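Putative cell adhesion protein (PDB 3LIU) probably serves as a fimbrillin subunit of the FimA/Mfa1 family, a building block of bacterial pili involved in cell adhesion. Local coordinates at residues T98-A103 with T107-T112; V48-F51 with G55-V58; S117-T120 with L125-S128; I223-D226 with H232-Y235; V214-E219 with V354-K359. All coordinates share one frame; numbering follows the deposited sequence.

Interaction 1 (T98-A103 with T107-T112); sequences TELAKA and TDFIET
Two short helices following one another in the FimA-family region, 94-101 and 106-110, meet here through L100 on the first and F109 on the second. The L100 methyl CD2 sits over the centre of the F109 ring, 3.7 Å from its centroid and only 5° off the ring normal, a CH-pi contact. On F109, CG turns anti to the backbone N (chi1 -178°), which carries the ring across toward the first helix. L100 adds its CB, which rests 3.8 Å from F109 CE2. At the ring's edge, near its plane, lies the methyl of A103; its CB is 3.7 Å from F109 CB, and so small a side chain lets the two backbones come close.

The same L100 CD2 also reaches T112, 3.3 Å from its OG1. T112 keeps this hydroxyl turned back on its own segment, where OG1 is 2.7 Å from F109 O and 3.1 Å from D108 O; its one proton could go to either. The other branch, CG2, faces the first helix and lies 3.5 Å from E99 OE1, at the more exposed margin. Beyond the pair, F109 also packs on V87 and V89 of strand 82-90, while L100 touches T47 of strand 45-52, so the helices are seated against strands.

Threonine suits its place by offering a methyl for the first helix and a hydroxyl for the backbone carbonyls of its own segment. The union of the two segments is therefore essentially apolar: methyl groups and an aromatic face do the joining, while the threonine hydroxyl turns away to those carbonyls.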
# COMPACT_ATOMS: atom_id res chain seq x y z
N THR A 98 -11.14 3.91 -17.42
CA THR A 98 -12.02 3.31 -18.38
C THR A 98 -12.64 2.05 -17.85
O THR A 98 -13.86 1.81 -18.03
CB THR A 98 -11.28 3.02 -19.69
OG1 THR A 98 -10.83 4.25 -20.24
CG2 THR A 98 -12.23 2.35 -20.69
N GLU A 99 -11.84 1.23 -17.19
CA GLU A 99 -12.37 0.03 -16.54
C GLU A 99 -13.48 0.40 -15.55
O GLU A 99 -14.53 -0.22 -15.53
CB GLU A 99 -11.26 -0.74 -15.83
CG GLU A 99 -10.29 -1.42 -16.79
CD GLU A 99 -9.20 -2.23 -16.10
OE1 GLU A 99 -9.14 -2.27 -14.86
OE2 GLU A 99 -8.38 -2.85 -16.79
N LEU A 100 -13.24 1.43 -14.75
CA LEU A 100 -14.23 1.89 -13.80
C LEU A 100 -15.48 2.39 -14.56
O LEU A 100 -16.60 2.12 -14.14
CB LEU A 100 -13.64 2.95 -12.87
CG LEU A 100 -12.58 2.55 -11.81
CD1 LEU A 100 -11.99 3.84 -11.16
CD2 LEU A 100 -13.09 1.55 -10.73
N ALA A 101 -15.29 3.06 -15.70
CA ALA A 101 -16.42 3.63 -16.43
C ALA A 101 -17.28 2.51 -17.07
O ALA A 101 -18.43 2.73 -17.41
CB ALA A 101 -15.94 4.61 -17.47
N LYS A 102 -16.72 1.30 -17.20
CA LYS A 102 -17.49 0.18 -17.72
C LYS A 102 -18.21 -0.63 -16.64
O LYS A 102 -19.00 -1.48 -16.98
CB LYS A 102 -16.59 -0.75 -18.54
CG LYS A 102 -16.03 -0.15 -19.82
CD LYS A 102 -14.81 -0.94 -20.33
CE LYS A 102 -14.60 -0.77 -21.84
NZ LYS A 102 -13.48 -1.67 -22.34
N ALA A 103 -17.97 -0.36 -15.36
CA ALA A 103 -18.74 -1.00 -14.28
C ALA A 103 -20.26 -0.85 -14.44
O ALA A 103 -20.77 0.24 -14.76
CB ALA A 103 -18.34 -0.43 -12.90
N THR A 107 -20.36 -3.38 -6.98
CA THR A 107 -19.36 -4.42 -6.67
C THR A 107 -18.27 -4.52 -7.73
O THR A 107 -17.11 -4.55 -7.36
CB THR A 107 -19.97 -5.79 -6.51
OG1 THR A 107 -20.96 -5.70 -5.50
CG2 THR A 107 -18.91 -6.84 -6.10
N ASP A 108 -18.63 -4.61 -9.02
CA ASP A 108 -17.61 -4.62 -10.10
C ASP A 108 -16.75 -3.36 -10.05
O ASP A 108 -15.55 -3.42 -10.29
CB ASP A 108 -18.22 -4.79 -11.51
CG ASP A 108 -18.79 -6.20 -11.71
OD1 ASP A 108 -18.01 -7.12 -11.49
OD2 ASP A 108 -19.99 -6.41 -12.07
N PHE A 109 -17.35 -2.22 -9.69
CA PHE A 109 -16.59 -0.97 -9.62
C PHE A 109 -15.48 -1.13 -8.56
O PHE A 109 -14.31 -1.01 -8.88
CB PHE A 109 -17.53 0.22 -9.35
CG PHE A 109 -16.86 1.56 -9.29
CD1 PHE A 109 -16.23 2.00 -8.13
CD2 PHE A 109 -16.92 2.41 -10.36
CE1 PHE A 109 -15.59 3.24 -8.08
CE2 PHE A 109 -16.32 3.64 -10.33
CZ PHE A 109 -15.64 4.06 -9.17
N ILE A 110 -15.84 -1.46 -7.34
CA ILE A 110 -14.88 -1.41 -6.22
C ILE A 110 -13.86 -2.58 -6.30
O ILE A 110 -12.74 -2.47 -5.80
CB ILE A 110 -15.58 -1.34 -4.81
CG1 ILE A 110 -16.23 -2.68 -4.46
CG2 ILE A 110 -16.58 -0.18 -4.77
CD1 ILE A 110 -16.86 -2.72 -2.99
N GLU A 111 -14.28 -3.67 -6.94
CA GLU A 111 -13.40 -4.83 -7.21
C GLU A 111 -12.44 -4.63 -8.38
O GLU A 111 -11.61 -5.51 -8.62
CB GLU A 111 -14.22 -6.11 -7.45
CG GLU A 111 -14.88 -6.66 -6.18
CD GLU A 111 -13.84 -7.35 -5.26
OE1 GLU A 111 -12.80 -7.90 -5.73
OE2 GLU A 111 -14.05 -7.33 -4.05
N THR A 112 -12.55 -3.52 -9.11
CA THR A 112 -11.62 -3.22 -10.17
C THR A 112 -10.15 -3.35 -9.72
O THR A 112 -9.78 -2.87 -8.67
CB THR A 112 -11.85 -1.81 -10.75
OG1 THR A 112 -13.17 -1.74 -11.26
CG2 THR A 112 -10.90 -1.54 -11.89

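Interaction 2 (V48-F51 with G55-V58); sequences VGVF and GWSV
Backbone hydrogen bonds join V50 to V58 in both directions. V50 N donates to V58 O at 2.7 Å, with the donor tilted 22° from the carbonyl plane, and V58 N returns a bond to V50 O at 2.9 Å, this one in the carbonyl plane and nearly straight at 167°. The same V50 O receives a CA-H...O contact from S57 CA at 3.3 Å. One step along, F51 and S57 form a non-hydrogen-bonded pair whose CA atoms are 4.5 Å apart.

Apolar contacts divide between the two faces. On the side of V50 and V58, the V50 methyl CG1 reaches the six-membered part of the W56 indole, 3.5 Å from CH2. W56 CG stands between its backbone N and carbonyl carbon (chi1 60°), which brings the six-membered ring back to V50, and the indole also meets Y80 edge-to-face and packs on A84 and L136. An alanine in place of W56 would probably open a gap beside V50 CG1 and deprive Y80 of its aromatic mate. On the other side, S57 CB lies 3.5 Å from F51 CD1; a serine is slim enough to sit beside the large ring. G49 fits for a like reason, since a CB there would run into F51 CE2.

Branched valines favour the extended backbone, and G55, with a positive phi, takes a conformation easy for glycine in the connection. Paired antiparallel residues, alternating side-chain faces and a short connection are those of a beta hairpin, formed here by strands 45-52 and 57-66.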
# COMPACT_ATOMS: atom_id res chain seq x y z
N VAL A 48 -15.76 9.19 -10.07
CA VAL A 48 -16.95 9.04 -9.25
C VAL A 48 -17.88 8.03 -9.93
O VAL A 48 -18.18 8.12 -11.13
CB VAL A 48 -17.66 10.39 -9.08
CG1 VAL A 48 -18.94 10.25 -8.24
CG2 VAL A 48 -16.70 11.45 -8.47
N GLY A 49 -18.29 7.03 -9.17
CA GLY A 49 -19.26 6.06 -9.66
C GLY A 49 -20.54 6.27 -8.91
O GLY A 49 -20.55 6.21 -7.65
N VAL A 50 -21.62 6.52 -9.65
CA VAL A 50 -22.96 6.69 -9.04
C VAL A 50 -23.87 5.55 -9.53
O VAL A 50 -24.12 5.44 -10.72
CB VAL A 50 -23.58 8.04 -9.50
CG1 VAL A 50 -24.90 8.33 -8.75
CG2 VAL A 50 -22.60 9.18 -9.29
N PHE A 51 -24.36 4.72 -8.62
CA PHE A 51 -25.12 3.52 -8.99
C PHE A 51 -26.51 3.54 -8.34
O PHE A 51 -26.67 3.42 -7.11
CB PHE A 51 -24.33 2.24 -8.62
CG PHE A 51 -23.01 2.12 -9.35
CD1 PHE A 51 -22.92 1.48 -10.58
CD2 PHE A 51 -21.86 2.65 -8.81
CE1 PHE A 51 -21.68 1.37 -11.24
CE2 PHE A 51 -20.66 2.56 -9.45
CZ PHE A 51 -20.56 1.91 -10.67
N GLY A 55 -30.68 0.09 -10.83
CA GLY A 55 -29.86 -0.40 -11.92
C GLY A 55 -29.20 0.61 -12.84
O GLY A 55 -28.31 0.24 -13.58
N TRP A 56 -29.57 1.88 -12.81
CA TRP A 56 -28.87 2.86 -13.66
C TRP A 56 -27.47 3.13 -13.07
O TRP A 56 -27.23 2.90 -11.87
CB TRP A 56 -29.65 4.15 -13.83
CG TRP A 56 -29.97 4.94 -12.54
CD1 TRP A 56 -31.14 4.90 -11.82
CD2 TRP A 56 -29.14 5.91 -11.87
NE1 TRP A 56 -31.08 5.76 -10.74
CE2 TRP A 56 -29.87 6.40 -10.76
CE3 TRP A 56 -27.85 6.41 -12.09
CZ2 TRP A 56 -29.36 7.35 -9.88
CZ3 TRP A 56 -27.34 7.36 -11.22
CH2 TRP A 56 -28.10 7.82 -10.12
N SER A 57 -26.55 3.58 -13.91
CA SER A 57 -25.25 4.00 -13.42
C SER A 57 -24.72 5.19 -14.20
O SER A 57 -25.02 5.33 -15.39
CB SER A 57 -24.27 2.84 -13.46
OG SER A 57 -24.01 2.38 -14.79
N VAL A 58 -23.97 6.04 -13.51
CA VAL A 58 -23.22 7.12 -14.13
C VAL A 58 -21.84 7.14 -13.51
O VAL A 58 -21.71 7.27 -12.27
CB VAL A 58 -23.89 8.49 -13.93
CG1 VAL A 58 -23.15 9.55 -14.69
CG2 VAL A 58 -25.34 8.45 -14.42

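Interaction 3 (S117-T120 with L125-S128); sequences SDET and LTMS
The side chains of E119 and T126 cross at about a right angle, the carboxylate of the first meeting both the hydroxyl and the backbone N-H of the second. E119 OE2 accepts a hydrogen bond from T126 OG1 at 2.5 Å through its syn lone pair, the one on the side of the other oxygen. E119 OE1 accepts from T126 N at 2.8 Å, also on the syn side but 25° out of the carboxylate plane, with an N-H...O angle of 160°. The glutamate chain can do this because it is bent at chi2 (-69°), which swings the carboxylate out of an extended course and across to T126. For its part, T126 OG1 stands beside its own backbone N, so that hydroxyl and amide point to the same carboxylate.

L125 lies alongside rather than in the grip: its CD2 methyl is 4.1 Å from E119 CB and 4.0 Å from E119 C, covering the aliphatic and backbone part of the glutamate. E119 is also the centre of an inverse gamma turn, at the place where the chain bends back toward strand 127-136.

K123, from the short connection between the segments, forms a salt bridge with E119 OE1 and a hydrogen bond to T126 OG1, while Y285 OH bonds E119 OE2. Glutamate suits the site because its two oxygens serve several donors at once. The carboxylate is buried, yet its charge is probably offset by the lysine and eased by the other donors, which is likely to favour the ionised form and fix its rotation.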
# COMPACT_ATOMS: atom_id res chain seq x y z
N SER A 117 2.68 -0.91 -10.24
CA SER A 117 3.62 -0.18 -11.03
C SER A 117 3.10 1.20 -11.47
O SER A 117 3.93 2.03 -11.88
CB SER A 117 4.07 -1.04 -12.26
OG SER A 117 2.95 -1.28 -13.11
N ASP A 118 1.78 1.44 -11.40
CA ASP A 118 1.24 2.77 -11.59
C ASP A 118 1.37 3.68 -10.38
O ASP A 118 1.11 4.87 -10.53
CB ASP A 118 -0.26 2.76 -11.92
CG ASP A 118 -0.56 2.10 -13.26
OD1 ASP A 118 0.28 2.18 -14.14
OD2 ASP A 118 -1.64 1.52 -13.41
N GLU A 119 1.73 3.17 -9.20
CA GLU A 119 1.67 4.02 -7.98
C GLU A 119 2.92 4.88 -7.75
O GLU A 119 3.80 4.53 -6.98
CB GLU A 119 1.37 3.18 -6.74
CG GLU A 119 0.11 2.32 -6.85
CD GLU A 119 -1.19 3.13 -6.86
OE1 GLU A 119 -1.18 4.39 -6.73
OE2 GLU A 119 -2.24 2.49 -7.05
N THR A 120 2.96 6.00 -8.44
CA THR A 120 4.02 7.00 -8.30
C THR A 120 3.47 8.33 -7.78
O THR A 120 2.27 8.62 -7.89
CB THR A 120 4.67 7.28 -9.65
OG1 THR A 120 3.68 7.85 -10.51
CG2 THR A 120 5.22 5.96 -10.28
N LEU A 125 -1.07 8.83 -5.68
CA LEU A 125 -1.34 7.49 -5.17
C LEU A 125 -2.84 7.23 -5.24
O LEU A 125 -3.65 8.12 -4.98
CB LEU A 125 -0.86 7.37 -3.72
CG LEU A 125 0.64 7.59 -3.54
CD1 LEU A 125 1.01 7.48 -2.11
CD2 LEU A 125 1.41 6.53 -4.38
N THR A 126 -3.22 6.02 -5.61
CA THR A 126 -4.64 5.73 -5.71
C THR A 126 -5.26 5.76 -4.31
O THR A 126 -4.73 5.16 -3.38
CB THR A 126 -4.92 4.35 -6.33
OG1 THR A 126 -4.09 4.15 -7.49
CG2 THR A 126 -6.42 4.27 -6.71
N MSE A 127 -6.38 6.45 -4.16
CA MSE A 127 -7.11 6.50 -2.88
C MSE A 127 -8.60 6.29 -3.16
O MSE A 127 -9.07 6.61 -4.25
CB MSE A 127 -6.97 7.89 -2.22
CG MSE A 127 -5.58 8.37 -2.03
SE MSE A 127 -5.54 10.30 -2.04
CE MSE A 127 -3.58 10.51 -2.00
N SER A 128 -9.35 5.82 -2.17
CA SER A 128 -10.79 5.69 -2.32
C SER A 128 -11.56 6.06 -1.07
O SER A 128 -11.04 5.98 0.01
CB SER A 128 -11.18 4.25 -2.65
OG SER A 128 -10.55 3.34 -1.77

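Interaction 4 (I223-D226 with H232-Y235); sequences IEKD and HFGY
At the edge of the F233 ring, near its plane, lies the backbone oxygen of D226, 3.6 Å from CD2. The aliphatic chain of K225 meets the neighbouring ring atom obliquely, with CG 3.8 Å from CE2. K225 CB and CD are each 4.0 Å from that CE2 atom, so one corner of the phenyl group meets a run of methylenes instead of a single carbon. The lysine chain is bent at chi2 (-52°), and this keeps its CB, CG and CD gathered near the ring while the amine continues beyond it. F233 CG is turned beside its own backbone N (chi1 -59°), which aims the ring at residues 225 and 226.

Lysine fits because its stem is aliphatic and its end charged: the stem lies against the phenylalanine, and NZ goes on to a hydrogen bond with S213 OG and a salt bridge with E111. D226 contributes its carbonyl to the contact, whereas its carboxylate leads away to a salt bridge with K289. The touch is a modest one, made by van der Waals contact alone and burying about 120 Å² in total.

Both segments belong to the long irregular connection between strands 193-213 and 238-240. K225 and F233 together lean on V211 of strand 193-213 and on T113 of strand 113-115, so that the two passes of the loop share one footing on this pair of antiparallel strands.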
# COMPACT_ATOMS: atom_id res chain seq x y z
N ILE A 223 -8.92 -4.26 0.93
CA ILE A 223 -8.96 -4.21 -0.52
C ILE A 223 -7.96 -5.23 -1.10
O ILE A 223 -7.67 -5.22 -2.29
CB ILE A 223 -8.61 -2.80 -1.06
CG1 ILE A 223 -7.30 -2.29 -0.45
CG2 ILE A 223 -9.81 -1.83 -0.84
CD1 ILE A 223 -6.80 -0.91 -0.96
N GLU A 224 -7.40 -6.06 -0.24
CA GLU A 224 -6.45 -7.09 -0.62
C GLU A 224 -7.06 -8.06 -1.60
O GLU A 224 -8.21 -8.50 -1.42
CB GLU A 224 -6.00 -7.89 0.62
CG GLU A 224 -4.93 -8.99 0.32
CD GLU A 224 -4.44 -9.70 1.58
OE1 GLU A 224 -4.98 -9.42 2.67
OE2 GLU A 224 -3.48 -10.50 1.50
N LYS A 225 -6.27 -8.45 -2.59
CA LYS A 225 -6.67 -9.52 -3.52
C LYS A 225 -6.14 -10.86 -3.02
O LYS A 225 -4.95 -10.99 -2.71
CB LYS A 225 -6.07 -9.29 -4.89
CG LYS A 225 -6.68 -8.17 -5.73
CD LYS A 225 -8.20 -8.26 -5.86
CE LYS A 225 -8.70 -7.43 -7.06
NZ LYS A 225 -10.18 -7.33 -7.14
N ASP A 226 -7.03 -11.85 -2.95
CA ASP A 226 -6.62 -13.22 -2.72
C ASP A 226 -5.79 -13.68 -3.90
O ASP A 226 -6.06 -13.30 -5.03
CB ASP A 226 -7.82 -14.14 -2.59
CG ASP A 226 -8.57 -13.95 -1.33
OD1 ASP A 226 -8.13 -13.23 -0.43
OD2 ASP A 226 -9.62 -14.56 -1.22
N HIS A 232 -7.09 -15.46 -10.55
CA HIS A 232 -6.09 -15.55 -11.61
C HIS A 232 -4.81 -14.77 -11.27
O HIS A 232 -4.07 -14.37 -12.17
CB HIS A 232 -6.69 -15.12 -12.95
CG HIS A 232 -7.68 -16.11 -13.49
ND1 HIS A 232 -8.94 -15.75 -13.93
CD2 HIS A 232 -7.60 -17.46 -13.61
CE1 HIS A 232 -9.58 -16.84 -14.32
NE2 HIS A 232 -8.80 -17.89 -14.13
N PHE A 233 -4.54 -14.64 -9.96
CA PHE A 233 -3.31 -14.04 -9.49
C PHE A 233 -2.40 -15.12 -9.00
O PHE A 233 -2.83 -16.08 -8.35
CB PHE A 233 -3.62 -13.03 -8.38
CG PHE A 233 -4.53 -11.94 -8.84
CD1 PHE A 233 -4.18 -11.18 -9.97
CD2 PHE A 233 -5.73 -11.68 -8.21
CE1 PHE A 233 -4.99 -10.15 -10.41
CE2 PHE A 233 -6.55 -10.66 -8.63
CZ PHE A 233 -6.18 -9.88 -9.74
N GLY A 234 -1.14 -14.98 -9.38
CA GLY A 234 -0.12 -15.91 -8.97
C GLY A 234 1.20 -15.25 -8.75
O GLY A 234 1.27 -14.05 -8.48
N TYR A 235 2.27 -16.04 -8.87
CA TYR A 235 3.58 -15.56 -8.52
C TYR A 235 4.02 -14.30 -9.30
O TYR A 235 4.69 -13.43 -8.75
CB TYR A 235 4.63 -16.67 -8.66
CG TYR A 235 4.58 -17.76 -7.59
CD1 TYR A 235 4.54 -17.45 -6.22
CD2 TYR A 235 4.63 -19.09 -7.93
CE1 TYR A 235 4.49 -18.45 -5.25
CE2 TYR A 235 4.59 -20.10 -6.94
CZ TYR A 235 4.52 -19.76 -5.61
OH TYR A 235 4.48 -20.70 -4.64

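Interaction 5 (V214-E219 with V354-K359); sequences VASTEE and VQRNYK
S216 OG and R356 NH1 meet at 3.1 Å, and this one side-chain pair carries nearly the whole contact. The serine oxygen lies at the edge of the guanidinium, in its plane, but the bond from NH1 is weak, with an N-H...O angle of only 121°. Much firmer is the bond that S216 OG itself donates to E218 O, at 2.6 Å and in the carbonyl plane. The S216 hydroxyl, placed between its backbone N and carbonyl carbon (chi1 62°), is thus tied to the backbone two residues on while facing the arginine.

On the looser side one water takes part. It accepts from S216 N at 2.9 Å and, weakly, from R356 NH1 at 3.5 Å, where it too lies in the guanidinium plane. It thereby bridges the loop backbone and the arginine where their atoms do not touch directly.

R356 gets its main hold from other residues: NH1 bonds G221 O, NE bonds R173 O, and NH2 forms a salt bridge with D174 and a hydrogen bond to V172 O. A valine in place of S216 would probably leave E218 O without its hydroxyl donor and R356 NH1 without its weak oxygen partner.

Arginine suits this buried place because its planar end offers five N-H groups spread round an edge. With D174 likely to balance the charge and several carbonyls accepting its N-H groups, the guanidinium is fixed chiefly by those partners, and S216 with its water adds to the polar surround.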
# COMPACT_ATOMS: atom_id res chain seq x y z
N VAL A 214 -9.70 -1.56 -5.95
CA VAL A 214 -9.59 -0.11 -5.91
C VAL A 214 -10.25 0.49 -4.65
O VAL A 214 -9.82 1.53 -4.18
CB VAL A 214 -10.13 0.54 -7.20
CG1 VAL A 214 -11.66 0.47 -7.30
CG2 VAL A 214 -9.62 1.98 -7.31
N ALA A 215 -11.29 -0.15 -4.14
CA ALA A 215 -12.04 0.41 -3.01
C ALA A 215 -12.70 -0.69 -2.22
O ALA A 215 -12.84 -1.81 -2.73
CB ALA A 215 -13.04 1.43 -3.50
N SER A 216 -13.06 -0.35 -0.97
CA SER A 216 -13.82 -1.19 -0.07
C SER A 216 -15.17 -0.55 0.28
O SER A 216 -15.33 0.68 0.24
CB SER A 216 -13.04 -1.43 1.23
OG SER A 216 -12.82 -0.22 1.91
N THR A 217 -16.13 -1.39 0.67
CA THR A 217 -17.45 -0.92 1.06
C THR A 217 -17.41 -0.00 2.27
O THR A 217 -18.04 1.09 2.29
CB THR A 217 -18.37 -2.10 1.40
OG1 THR A 217 -18.59 -2.86 0.21
CG2 THR A 217 -19.68 -1.60 1.89
N GLU A 218 -16.66 -0.43 3.27
CA GLU A 218 -16.49 0.34 4.47
C GLU A 218 -15.26 1.25 4.36
O GLU A 218 -14.33 1.05 3.54
CB GLU A 218 -16.40 -0.57 5.71
CG GLU A 218 -17.55 -1.60 5.88
CD GLU A 218 -18.93 -0.96 5.92
OE1 GLU A 218 -19.04 0.16 6.46
OE2 GLU A 218 -19.90 -1.58 5.41
N GLU A 219 -15.26 2.28 5.19
CA GLU A 219 -14.12 3.20 5.30
C GLU A 219 -12.91 2.44 5.75
O GLU A 219 -12.96 1.76 6.77
CB GLU A 219 -14.45 4.27 6.35
CG GLU A 219 -13.37 5.29 6.53
CD GLU A 219 -13.50 6.37 5.55
OE1 GLU A 219 -14.06 6.12 4.48
OE2 GLU A 219 -13.09 7.48 5.88
N VAL A 354 0.58 -6.36 6.27
CA VAL A 354 0.60 -5.13 5.49
C VAL A 354 -0.80 -4.70 5.10
O VAL A 354 -1.46 -5.34 4.29
CB VAL A 354 1.50 -5.28 4.22
CG1 VAL A 354 1.54 -3.99 3.41
CG2 VAL A 354 2.91 -5.75 4.61
N GLN A 355 -1.24 -3.58 5.69
CA GLN A 355 -2.57 -3.07 5.48
C GLN A 355 -2.46 -1.64 4.98
O GLN A 355 -1.47 -0.96 5.25
CB GLN A 355 -3.39 -3.13 6.75
CG GLN A 355 -3.52 -4.52 7.32
CD GLN A 355 -4.37 -4.52 8.60
OE1 GLN A 355 -5.28 -3.74 8.73
NE2 GLN A 355 -4.05 -5.39 9.54
N ARG A 356 -3.50 -1.21 4.29
CA ARG A 356 -3.50 0.05 3.54
C ARG A 356 -3.39 1.29 4.46
O ARG A 356 -3.90 1.29 5.57
CB ARG A 356 -4.78 0.14 2.71
CG ARG A 356 -6.04 0.35 3.61
CD ARG A 356 -7.36 0.12 2.87
NE ARG A 356 -7.65 1.21 1.99
CZ ARG A 356 -8.86 1.54 1.53
NH1 ARG A 356 -9.95 0.85 1.84
NH2 ARG A 356 -8.98 2.61 0.73
N ASN A 357 -2.74 2.32 3.94
CA ASN A 357 -2.74 3.66 4.52
C ASN A 357 -2.08 3.73 5.91
O ASN A 357 -2.47 4.54 6.74
CB ASN A 357 -4.16 4.22 4.57
CG ASN A 357 -4.17 5.75 4.59
OD1 ASN A 357 -3.44 6.39 3.85
ND2 ASN A 357 -4.99 6.31 5.44
N TYR A 358 -1.10 2.85 6.13
CA TYR A 358 -0.23 2.88 7.29
C TYR A 358 1.19 3.01 6.84
O TYR A 358 1.55 2.57 5.76
CB TYR A 358 -0.33 1.58 8.11
CG TYR A 358 -1.63 1.39 8.84
CD1 TYR A 358 -1.93 2.13 9.99
CD2 TYR A 358 -2.58 0.50 8.38
CE1 TYR A 358 -3.13 1.93 10.67
CE2 TYR A 358 -3.79 0.33 9.02
CZ TYR A 358 -4.05 1.03 10.17
OH TYR A 358 -5.24 0.83 10.81
N LYS A 359 2.00 3.62 7.69
CA LYS A 359 3.42 3.72 7.49
C LYS A 359 4.04 2.72 8.45
O LYS A 359 3.69 2.69 9.63
CB LYS A 359 3.93 5.09 7.83
CG LYS A 359 3.54 6.16 6.87
CD LYS A 359 4.56 7.26 6.94
CE LYS A 359 4.30 8.28 5.90
NZ LYS A 359 5.49 9.14 5.64
O HOH W 1 -12.64 2.30 0.18

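Interaction 2 lies farthest out, its centre about 27 Å from the chain's centre, and interaction 5 about 8 Å from it. Interactions 1 and 2, with centres 10 Å apart, share an apolar core in which F109 CD2 lies 3.7 Å from F51 CZ. Segment 107-112 leads to interaction 4 by the E111 OE1 to K225 NZ salt bridge (3.0 Å) and to interaction 5 by a probable I110 O to A215 N hydrogen bond. Interaction 3 joins interaction 5 where S128 OG approaches V214 O, and I223 of interaction 4 packs on both A215 and R356. A glycerol, probably from the crystallisation liquor, lies about 3 Å from the E99 side chain of interaction 1.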